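PDB 3M33: methyltransferase domain-containing protein from Deinococcus radiodurans, which is of unknown function but probably acts as a methyltransferase, being built on a Rossmann-like fold of the class I methyltransferase type. Local coordinates for residues S123-L128 against E152-V157; R144-E149 against E209-L214. All coordinates share one frame; numbering follows the deposited sequence.

Contact 1 of 2, residues S123-L128 against E152-V157. With SO4 (sulfate ion), chain G.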
ATOM      1  N   SER A 123       5.576  10.228   0.112  1.00 42.97           N
ATOM      2  CA  SER A 123       6.353  11.363   0.616  1.00 46.93           C
ATOM      3  C   SER A 123       7.322  10.895   1.687  1.00 46.17           C
ATOM      4  O   SER A 123       8.313  11.567   1.951  1.00 44.96           O
ATOM      5  CB  SER A 123       5.457  12.471   1.174  1.00 50.10           C
ATOM      6  OG  SER A 123       4.828  12.048   2.367  1.00 50.19           O
ATOM      7  N   VAL A 124       7.049   9.736   2.289  1.00 37.91           N
ATOM      8  CA  VAL A 124       7.930   9.227   3.333  1.00 37.12           C
ATOM      9  C   VAL A 124       9.342   9.014   2.770  1.00 37.13           C
ATOM     10  O   VAL A 124      10.316   9.023   3.509  1.00 41.04           O
ATOM     11  CB  VAL A 124       7.411   7.919   3.954  1.00 40.20           C
ATOM     12  CG1 VAL A 124       7.350   6.803   2.907  1.00 41.55           C
ATOM     13  CG2 VAL A 124       8.305   7.500   5.086  1.00 39.87           C
ATOM     14  N   ILE A 125       9.442   8.840   1.454  1.00 39.79           N
ATOM     15  CA  ILE A 125      10.733   8.630   0.799  1.00 32.72           C
ATOM     16  C   ILE A 125      11.664   9.797   1.107  1.00 39.20           C
ATOM     17  O   ILE A 125      12.849   9.616   1.356  1.00 43.53           O
ATOM     18  CB  ILE A 125      10.565   8.464  -0.733  1.00 37.61           C
ATOM     19  CG1 ILE A 125       9.891   7.121  -1.047  1.00 40.35           C
ATOM     20  CG2 ILE A 125      11.924   8.529  -1.448  1.00 37.41           C
ATOM     21  CD1 ILE A 125       9.458   6.968  -2.498  1.00 36.99           C
ATOM     22  N   LEU A 126      11.108  11.000   1.124  1.00 40.99           N
ATOM     23  CA  LEU A 126      11.910  12.191   1.331  1.00 42.48           C
ATOM     24  C   LEU A 126      12.368  12.320   2.787  1.00 46.84           C
ATOM     25  O   LEU A 126      13.262  13.100   3.083  1.00 47.48           O
ATOM     26  CB  LEU A 126      11.146  13.427   0.859  1.00 42.78           C
ATOM     27  CG  LEU A 126      10.872  13.416  -0.645  1.00 49.77           C
ATOM     28  CD1 LEU A 126       9.976  14.591  -1.070  1.00 52.05           C
ATOM     29  CD2 LEU A 126      12.194  13.432  -1.407  1.00 51.79           C
ATOM     30  N   ARG A 127      11.785  11.530   3.687  1.00 41.70           N
ATOM     31  CA  ARG A 127      12.246  11.508   5.078  1.00 39.10           C
ATOM     32  C   ARG A 127      13.214  10.351   5.368  1.00 46.84           C
ATOM     33  O   ARG A 127      13.652  10.168   6.516  1.00 48.72           O
ATOM     34  CB  ARG A 127      11.054  11.439   6.044  1.00 43.98           C
ATOM     35  CG  ARG A 127       9.913  12.388   5.707  1.00 42.89           C
ATOM     36  CD  ARG A 127      10.396  13.842   5.737  1.00 50.61           C
ATOM     37  NE  ARG A 127      10.810  14.235   7.082  1.00 54.84           N
ATOM     38  CZ  ARG A 127       9.971  14.690   8.008  1.00 54.60           C
ATOM     39  NH1 ARG A 127       8.681  14.825   7.716  1.00 50.92           N
ATOM     40  NH2 ARG A 127      10.418  15.028   9.214  1.00 49.44           N
ATOM     41  N   LEU A 128      13.559   9.569   4.343  1.00 41.25           N
ATOM     42  CA  LEU A 128      14.449   8.411   4.552  1.00 39.54           C
ATOM     43  C   LEU A 128      15.784   8.751   5.241  1.00 43.72           C
ATOM     44  O   LEU A 128      16.250   7.996   6.100  1.00 43.42           O
ATOM     45  CB  LEU A 128      14.665   7.617   3.248  1.00 37.97           C
ATOM     46  CG  LEU A 128      13.466   6.770   2.817  1.00 39.36           C
ATOM     47  CD1 LEU A 128      13.667   6.136   1.447  1.00 39.23           C
ATOM     48  CD2 LEU A 128      13.188   5.719   3.863  1.00 36.78           C
ATOM     49  N   GLU A 152      11.714   8.998  -8.788  1.00 42.87           N
ATOM     50  CA  GLU A 152      12.178  10.392  -8.697  1.00 47.96           C
ATOM     51  C   GLU A 152      12.532  10.759  -7.264  1.00 43.33           C
ATOM     52  O   GLU A 152      13.586  11.353  -6.997  1.00 45.64           O
ATOM     53  CB  GLU A 152      11.108  11.369  -9.205  1.00 61.79           C
ATOM     54  CG  GLU A 152      10.726  11.208 -10.682  1.00 72.92           C
ATOM     55  CD  GLU A 152       9.447  11.964 -11.052  1.00 78.03           C
ATOM     56  OE1 GLU A 152       8.845  12.594 -10.151  1.00 78.93           O
ATOM     57  OE2 GLU A 152       9.040  11.918 -12.240  1.00 75.87           O
ATOM     58  N   ARG A 153      11.657  10.421  -6.324  1.00 41.28           N
ATOM     59  CA  ARG A 153      11.934  10.797  -4.937  1.00 43.08           C
ATOM     60  C   ARG A 153      13.115  10.024  -4.368  1.00 39.83           C
ATOM     61  O   ARG A 153      13.906  10.571  -3.610  1.00 42.49           O
ATOM     62  CB  ARG A 153      10.691  10.671  -4.066  1.00 46.03           C
ATOM     63  CG  ARG A 153       9.764  11.847  -4.262  1.00 42.11           C
ATOM     64  CD  ARG A 153       8.368  11.574  -3.779  1.00 47.91           C
ATOM     65  NE  ARG A 153       7.581  12.795  -3.848  1.00 54.79           N
ATOM     66  CZ  ARG A 153       6.340  12.916  -3.393  1.00 63.91           C
ATOM     67  NH1 ARG A 153       5.729  11.871  -2.847  1.00 56.80           N
ATOM     68  NH2 ARG A 153       5.709  14.085  -3.491  1.00 64.62           N
ATOM     69  N   LEU A 154      13.264   8.768  -4.771  1.00 37.55           N
ATOM     70  CA  LEU A 154      14.401   7.975  -4.312  1.00 43.07           C
ATOM     71  C   LEU A 154      15.710   8.536  -4.898  1.00 46.11           C
ATOM     72  O   LEU A 154      16.730   8.588  -4.206  1.00 46.12           O
ATOM     73  CB  LEU A 154      14.220   6.486  -4.655  1.00 40.89           C
ATOM     74  CG  LEU A 154      13.198   5.686  -3.828  1.00 43.60           C
ATOM     75  CD1 LEU A 154      12.826   4.423  -4.561  1.00 45.60           C
ATOM     76  CD2 LEU A 154      13.736   5.342  -2.448  1.00 34.35           C
ATOM     77  N   ALA A 155      15.686   8.938  -6.169  1.00 42.39           N
ATOM     78  CA  ALA A 155      16.856   9.618  -6.753  1.00 49.51           C
ATOM     79  C   ALA A 155      17.181  10.868  -5.938  1.00 50.37           C
ATOM     80  O   ALA A 155      18.333  11.126  -5.603  1.00 49.98           O
ATOM     81  CB  ALA A 155      16.622   9.988  -8.234  1.00 41.87           C
ATOM     82  N   ALA A 156      16.152  11.632  -5.598  1.00 49.39           N
ATOM     83  CA  ALA A 156      16.364  12.885  -4.881  1.00 51.52           C
ATOM     84  C   ALA A 156      17.058  12.715  -3.521  1.00 53.20           C
ATOM     85  O   ALA A 156      17.749  13.621  -3.066  1.00 56.43           O
ATOM     86  CB  ALA A 156      15.046  13.659  -4.736  1.00 51.30           C
ATOM     87  N   VAL A 157      16.886  11.571  -2.864  1.00 47.92           N
ATOM     88  CA  VAL A 157      17.586  11.363  -1.595  1.00 38.23           C
ATOM     89  C   VAL A 157      18.805  10.456  -1.746  1.00 46.02           C
ATOM     90  O   VAL A 157      19.358   9.985  -0.758  1.00 50.34           O
ATOM     91  CB  VAL A 157      16.665  10.827  -0.469  1.00 46.66           C
ATOM     92  CG1 VAL A 157      15.658  11.892  -0.040  1.00 46.92           C
ATOM     93  CG2 VAL A 157      15.960   9.539  -0.897  1.00 36.60           C
TER
HETATM   94  S   SO4 G 228       2.225  11.148   0.038  0.70 73.32           S
HETATM   95  O1  SO4 G 228       2.648  10.348  -1.109  0.70 73.20           O
HETATM   96  O2  SO4 G 228       0.801  10.952   0.282  0.70 77.40           O
HETATM   97  O3  SO4 G 228       2.949  10.754   1.239  0.70 72.45           O
HETATM   98  O4  SO4 G 228       2.486  12.558  -0.253  0.70 87.34           O
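Ile125 and Leu154 meet in the apolar part of this contact, their side chains crossing at about a right angle. The CG2 branch of Ile125, anti to its own backbone N, presses on the helix backbone 3.5 Å from Arg153 C and meets Leu154 CD2 at 3.8 Å. That same Leu154 methyl, CD2, also reaches Leu128 CD1, at 4.0 Å. At the end of the helix, Val157 turns both methyls toward the turn: its CG2 lies 3.8 Å from Ile125 O, a carbonyl already taken by the N-H of Leu128, and its CG1 faces Leu126 CD2 and CA.

Arg153 makes a different kind of contact. Its chain runs extended from CG to NE across Leu126 at about a right angle, with Arg153 CG 4.1 Å from Leu126 CG and NE near Leu126 CD1. The guanidinium ends beside Ser123, where Arg153 NH1 stands 3.4 Å from Ser123 N; both are donors, so the pair is not bonded. An alanine in place of Arg153 would probably strip Leu126 of the aliphatic chain lying across it and leave the Ser123 end of the turn without this guanidinium's charge.

The polar end belongs to a sulfate, probably from the crystallisation liquor. Ser123 N donates to its O3 at 2.9 Å (N-H...O 152°), and Thr122 N bonds to the same ion. Sulfate O1 lies in the guanidinium plane at its edge, 3.9 Å from Arg153 NH1, so any attraction from Arg153 is probably electrostatic at a distance.

The contact lays the loop following strand 112-118 against helix 149-156. Beneath them, Phe138 of strand 136-142 touches Ile125, Leu128 and Leu154, and Leu154 also packs on Ala215 of strand 204-216.

Contact 2 of 2, residues R144-E149 against E209-L214. With SO4 (sulfate ion), chain I.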
ATOM      1  N   ARG A 144      -0.768   1.255  -9.514  1.00 31.52           N
ATOM      2  CA  ARG A 144      -0.796   1.450 -10.967  1.00 36.71           C
ATOM      3  C   ARG A 144       0.472   0.867 -11.528  1.00 37.68           C
ATOM      4  O   ARG A 144       1.412   0.605 -10.772  1.00 35.88           O
ATOM      5  CB  ARG A 144      -0.820   2.942 -11.325  1.00 43.53           C
ATOM      6  CG  ARG A 144      -2.155   3.617 -11.172  1.00 55.98           C
ATOM      7  CD  ARG A 144      -1.985   5.140 -11.149  1.00 70.71           C
ATOM      8  NE  ARG A 144      -2.494   5.693  -9.894  1.00 86.37           N
ATOM      9  CZ  ARG A 144      -1.744   6.273  -8.959  1.00 90.44           C
ATOM     10  NH1 ARG A 144      -0.435   6.407  -9.137  1.00 89.09           N
ATOM     11  NH2 ARG A 144      -2.310   6.732  -7.848  1.00 90.32           N
ATOM     12  N   LEU A 145       0.518   0.710 -12.851  1.00 32.91           N
ATOM     13  CA  LEU A 145       1.649   0.063 -13.514  1.00 34.93           C
ATOM     14  C   LEU A 145       2.954   0.788 -13.263  1.00 39.15           C
ATOM     15  O   LEU A 145       4.005   0.153 -13.150  1.00 36.43           O
ATOM     16  CB  LEU A 145       1.427  -0.032 -15.029  1.00 35.14           C
ATOM     17  CG  LEU A 145       2.490  -0.882 -15.732  1.00 39.35           C
ATOM     18  CD1 LEU A 145       2.367  -2.361 -15.285  1.00 36.10           C
ATOM     19  CD2 LEU A 145       2.371  -0.736 -17.270  1.00 41.33           C
ATOM     20  N   ASN A 146       2.891   2.117 -13.180  1.00 39.67           N
ATOM     21  CA  ASN A 146       4.090   2.924 -12.940  1.00 35.79           C
ATOM     22  C   ASN A 146       3.721   4.142 -12.105  1.00 37.74           C
ATOM     23  O   ASN A 146       2.775   4.863 -12.433  1.00 43.47           O
ATOM     24  CB  ASN A 146       4.745   3.336 -14.277  1.00 42.77           C
ATOM     25  CG  ASN A 146       6.067   4.078 -14.090  1.00 53.18           C
ATOM     26  OD1 ASN A 146       6.972   3.605 -13.404  1.00 60.89           O
ATOM     27  ND2 ASN A 146       6.178   5.255 -14.710  1.00 51.27           N
ATOM     28  N   VAL A 147       4.443   4.344 -11.005  1.00 33.63           N
ATOM     29  CA  VAL A 147       4.239   5.492 -10.128  1.00 35.00           C
ATOM     30  C   VAL A 147       5.527   6.327 -10.164  1.00 40.57           C
ATOM     31  O   VAL A 147       6.432   6.124  -9.366  1.00 39.99           O
ATOM     32  CB  VAL A 147       3.892   5.055  -8.679  1.00 45.50           C
ATOM     33  CG1 VAL A 147       3.635   6.269  -7.801  1.00 40.12           C
ATOM     34  CG2 VAL A 147       2.662   4.146  -8.672  1.00 33.84           C
ATOM     35  N   PRO A 148       5.616   7.262 -11.124  1.00 43.15           N
ATOM     36  CA  PRO A 148       6.853   7.992 -11.429  1.00 43.27           C
ATOM     37  C   PRO A 148       7.521   8.649 -10.220  1.00 41.88           C
ATOM     38  O   PRO A 148       8.751   8.672 -10.163  1.00 44.74           O
ATOM     39  CB  PRO A 148       6.398   9.083 -12.410  1.00 45.71           C
ATOM     40  CG  PRO A 148       5.146   8.597 -12.994  1.00 52.28           C
ATOM     41  CD  PRO A 148       4.500   7.654 -11.998  1.00 46.32           C
ATOM     42  N   GLU A 149       6.733   9.182  -9.289  1.00 40.04           N
ATOM     43  CA  GLU A 149       7.281   9.908  -8.143  1.00 46.71           C
ATOM     44  C   GLU A 149       8.196   9.072  -7.269  1.00 45.31           C
ATOM     45  O   GLU A 149       9.061   9.615  -6.582  1.00 45.48           O
ATOM     46  CB  GLU A 149       6.176  10.469  -7.254  1.00 50.94           C
ATOM     47  CG  GLU A 149       4.993  10.974  -8.005  1.00 67.20           C
ATOM     48  CD  GLU A 149       3.921   9.925  -8.089  1.00 68.80           C
ATOM     49  OE1 GLU A 149       3.351   9.595  -7.017  1.00 71.63           O
ATOM     50  OE2 GLU A 149       3.663   9.433  -9.215  1.00 59.20           O
ATOM     51  N   GLU A 209      -3.064  -3.402 -12.199  1.00 35.95           N
ATOM     52  CA  GLU A 209      -1.634  -3.213 -12.397  1.00 36.96           C
ATOM     53  C   GLU A 209      -0.937  -2.697 -11.144  1.00 36.58           C
ATOM     54  O   GLU A 209      -1.514  -1.949 -10.371  1.00 35.46           O
ATOM     55  CB  GLU A 209      -1.389  -2.291 -13.604  1.00 35.29           C
ATOM     56  CG  GLU A 209      -2.217  -2.705 -14.802  1.00 36.30           C
ATOM     57  CD  GLU A 209      -1.791  -2.042 -16.108  1.00 34.81           C
ATOM     58  OE1 GLU A 209      -1.653  -0.808 -16.144  1.00 39.34           O
ATOM     59  OE2 GLU A 209      -1.592  -2.775 -17.094  1.00 38.21           O
ATOM     60  N   ARG A 210       0.312  -3.106 -10.943  1.00 30.55           N
ATOM     61  CA  ARG A 210       1.058  -2.696  -9.760  1.00 37.78           C
ATOM     62  C   ARG A 210       2.502  -2.362 -10.114  1.00 36.87           C
ATOM     63  O   ARG A 210       3.053  -2.910 -11.060  1.00 34.59           O
ATOM     64  CB  ARG A 210       1.042  -3.798  -8.697  1.00 35.89           C
ATOM     65  CG  ARG A 210      -0.348  -4.257  -8.282  1.00 25.97           C
ATOM     66  CD  ARG A 210      -1.050  -3.271  -7.316  1.00 26.72           C
ATOM     67  NE  ARG A 210      -2.298  -3.861  -6.829  1.00 34.14           N
ATOM     68  CZ  ARG A 210      -3.438  -3.837  -7.510  1.00 40.70           C
ATOM     69  NH1 ARG A 210      -3.472  -3.240  -8.697  1.00 36.10           N
ATOM     70  NH2 ARG A 210      -4.534  -4.424  -7.026  1.00 36.58           N
ATOM     71  N   HIS A 211       3.103  -1.467  -9.339  1.00 33.05           N
ATOM     72  CA  HIS A 211       4.499  -1.086  -9.520  1.00 32.54           C
ATOM     73  C   HIS A 211       5.240  -1.383  -8.222  1.00 32.43           C
ATOM     74  O   HIS A 211       5.047  -0.684  -7.235  1.00 32.28           O
ATOM     75  CB  HIS A 211       4.574   0.419  -9.803  1.00 28.66           C
ATOM     76  CG  HIS A 211       5.953   0.928 -10.083  1.00 32.16           C
ATOM     77  ND1 HIS A 211       6.249   2.278 -10.121  1.00 36.89           N
ATOM     78  CD2 HIS A 211       7.110   0.283 -10.366  1.00 33.90           C
ATOM     79  CE1 HIS A 211       7.528   2.437 -10.406  1.00 38.24           C
ATOM     80  NE2 HIS A 211       8.077   1.245 -10.549  1.00 36.05           N
ATOM     81  N   LEU A 212       6.088  -2.408  -8.216  1.00 34.06           N
ATOM     82  CA  LEU A 212       6.837  -2.765  -7.010  1.00 32.97           C
ATOM     83  C   LEU A 212       8.226  -2.176  -7.053  1.00 37.12           C
ATOM     84  O   LEU A 212       8.895  -2.249  -8.084  1.00 32.92           O
ATOM     85  CB  LEU A 212       6.980  -4.282  -6.877  1.00 35.02           C
ATOM     86  CG  LEU A 212       5.823  -5.179  -6.470  1.00 46.78           C
ATOM     87  CD1 LEU A 212       4.688  -5.106  -7.476  1.00 54.17           C
ATOM     88  CD2 LEU A 212       6.324  -6.616  -6.338  1.00 47.51           C
ATOM     89  N   VAL A 213       8.677  -1.625  -5.929  1.00 30.91           N
ATOM     90  CA  VAL A 213       9.994  -1.016  -5.862  1.00 32.64           C
ATOM     91  C   VAL A 213      10.667  -1.398  -4.551  1.00 34.70           C
ATOM     92  O   VAL A 213      10.108  -1.198  -3.475  1.00 38.68           O
ATOM     93  CB  VAL A 213       9.914   0.544  -5.970  1.00 33.83           C
ATOM     94  CG1 VAL A 213      11.268   1.181  -5.750  1.00 31.00           C
ATOM     95  CG2 VAL A 213       9.360   0.966  -7.316  1.00 33.61           C
ATOM     96  N   LEU A 214      11.860  -1.967  -4.648  1.00 29.70           N
ATOM     97  CA  LEU A 214      12.700  -2.174  -3.478  1.00 30.76           C
ATOM     98  C   LEU A 214      13.944  -1.326  -3.696  1.00 36.08           C
ATOM     99  O   LEU A 214      14.580  -1.400  -4.751  1.00 34.14           O
ATOM    100  CB  LEU A 214      13.084  -3.656  -3.367  1.00 37.27           C
ATOM    101  CG  LEU A 214      14.020  -4.055  -2.221  1.00 37.40           C
ATOM    102  CD1 LEU A 214      13.324  -3.786  -0.899  1.00 31.90           C
ATOM    103  CD2 LEU A 214      14.398  -5.525  -2.315  1.00 31.80           C
TER
HETATM  104  S   SO4 I 230      -7.183  -6.838  -6.633  0.50 63.78           S
HETATM  105  O1  SO4 I 230      -6.598  -7.257  -5.358  0.50 62.66           O
HETATM  106  O2  SO4 I 230      -7.539  -5.421  -6.602  0.50 59.49           O
HETATM  107  O3  SO4 I 230      -6.218  -7.076  -7.699  0.50 63.66           O
HETATM  108  O4  SO4 I 230      -8.399  -7.605  -6.880  0.50 68.43           O
HETATM  109  O   HOH W   1      -1.965   1.172 -14.626  1.00 45.72           O
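His211 turns its ring up from the strand to the loop, and Val147 meets it there: Val147 N donates to His211 ND1 at 2.9 Å in a nearly straight bond (N-H...N 169°), from a position at the ring's edge, tilted somewhat out of its plane. CG of His211 is anti to the backbone N (chi1 -177°) and so directed at the loop, and His211 CB sits 3.4 Å from Leu145 O. The Asn146 side chain lies beside the ring and points the same way, its amide plane turned 46° from the imidazole and Asn146 OD1 3.3 Å from His211 CE1. Val213 CG2 covers one ring face, offset toward the rim. Glu164 takes the NE2 end of the ring, which also stacks with His166.

The strand here, 204-216, runs antiparallel to both its neighbours, 136-142 and 160-173. It is the reversed last strand of the class I methyltransferase sheet, and the loop 144-149 leaves strand 136-142 alongside it.

Two residues earlier on each segment, Leu145 and Glu209 are set obliquely, with Leu145 CB 3.4 Å from Glu209 OE1. A water accepts from Leu145 N at 3.1 Å; its link to Glu209 OE1 is very short and less certain, while OE2 is bonded to Ser168. Arg210 points away from the loop, and Arg210 NH1 donates to Glu209 O at 2.9 Å from above the carbonyl plane. Salt bridges to Glu35 and Glu208 hold that guanidinium; the sulfate at its edge, O2 3.2 Å from Arg210 NH2, is only weakly bonded.

From the N terminus, the chain first reaches 123-128, in the loop after strand 112-118, then runs up strand 136-142 into 144-149 and directly on to helix 149-156, which carries 152-157. There contact 1 closes, over 23 intervening residues. Contact 2 opens inside that loop and closes only at 209-214, after strand 160-173 and two further helices, so the two loops cross rather than nest. Helix 149-156 joins them, and its Leu154 CD1 packs 3.8 Å from Val213 CG1. Contact 1 ties the loop after strand 112-118 to the helix, and contact 2 ties the segment leading into the helix to strand 204-216.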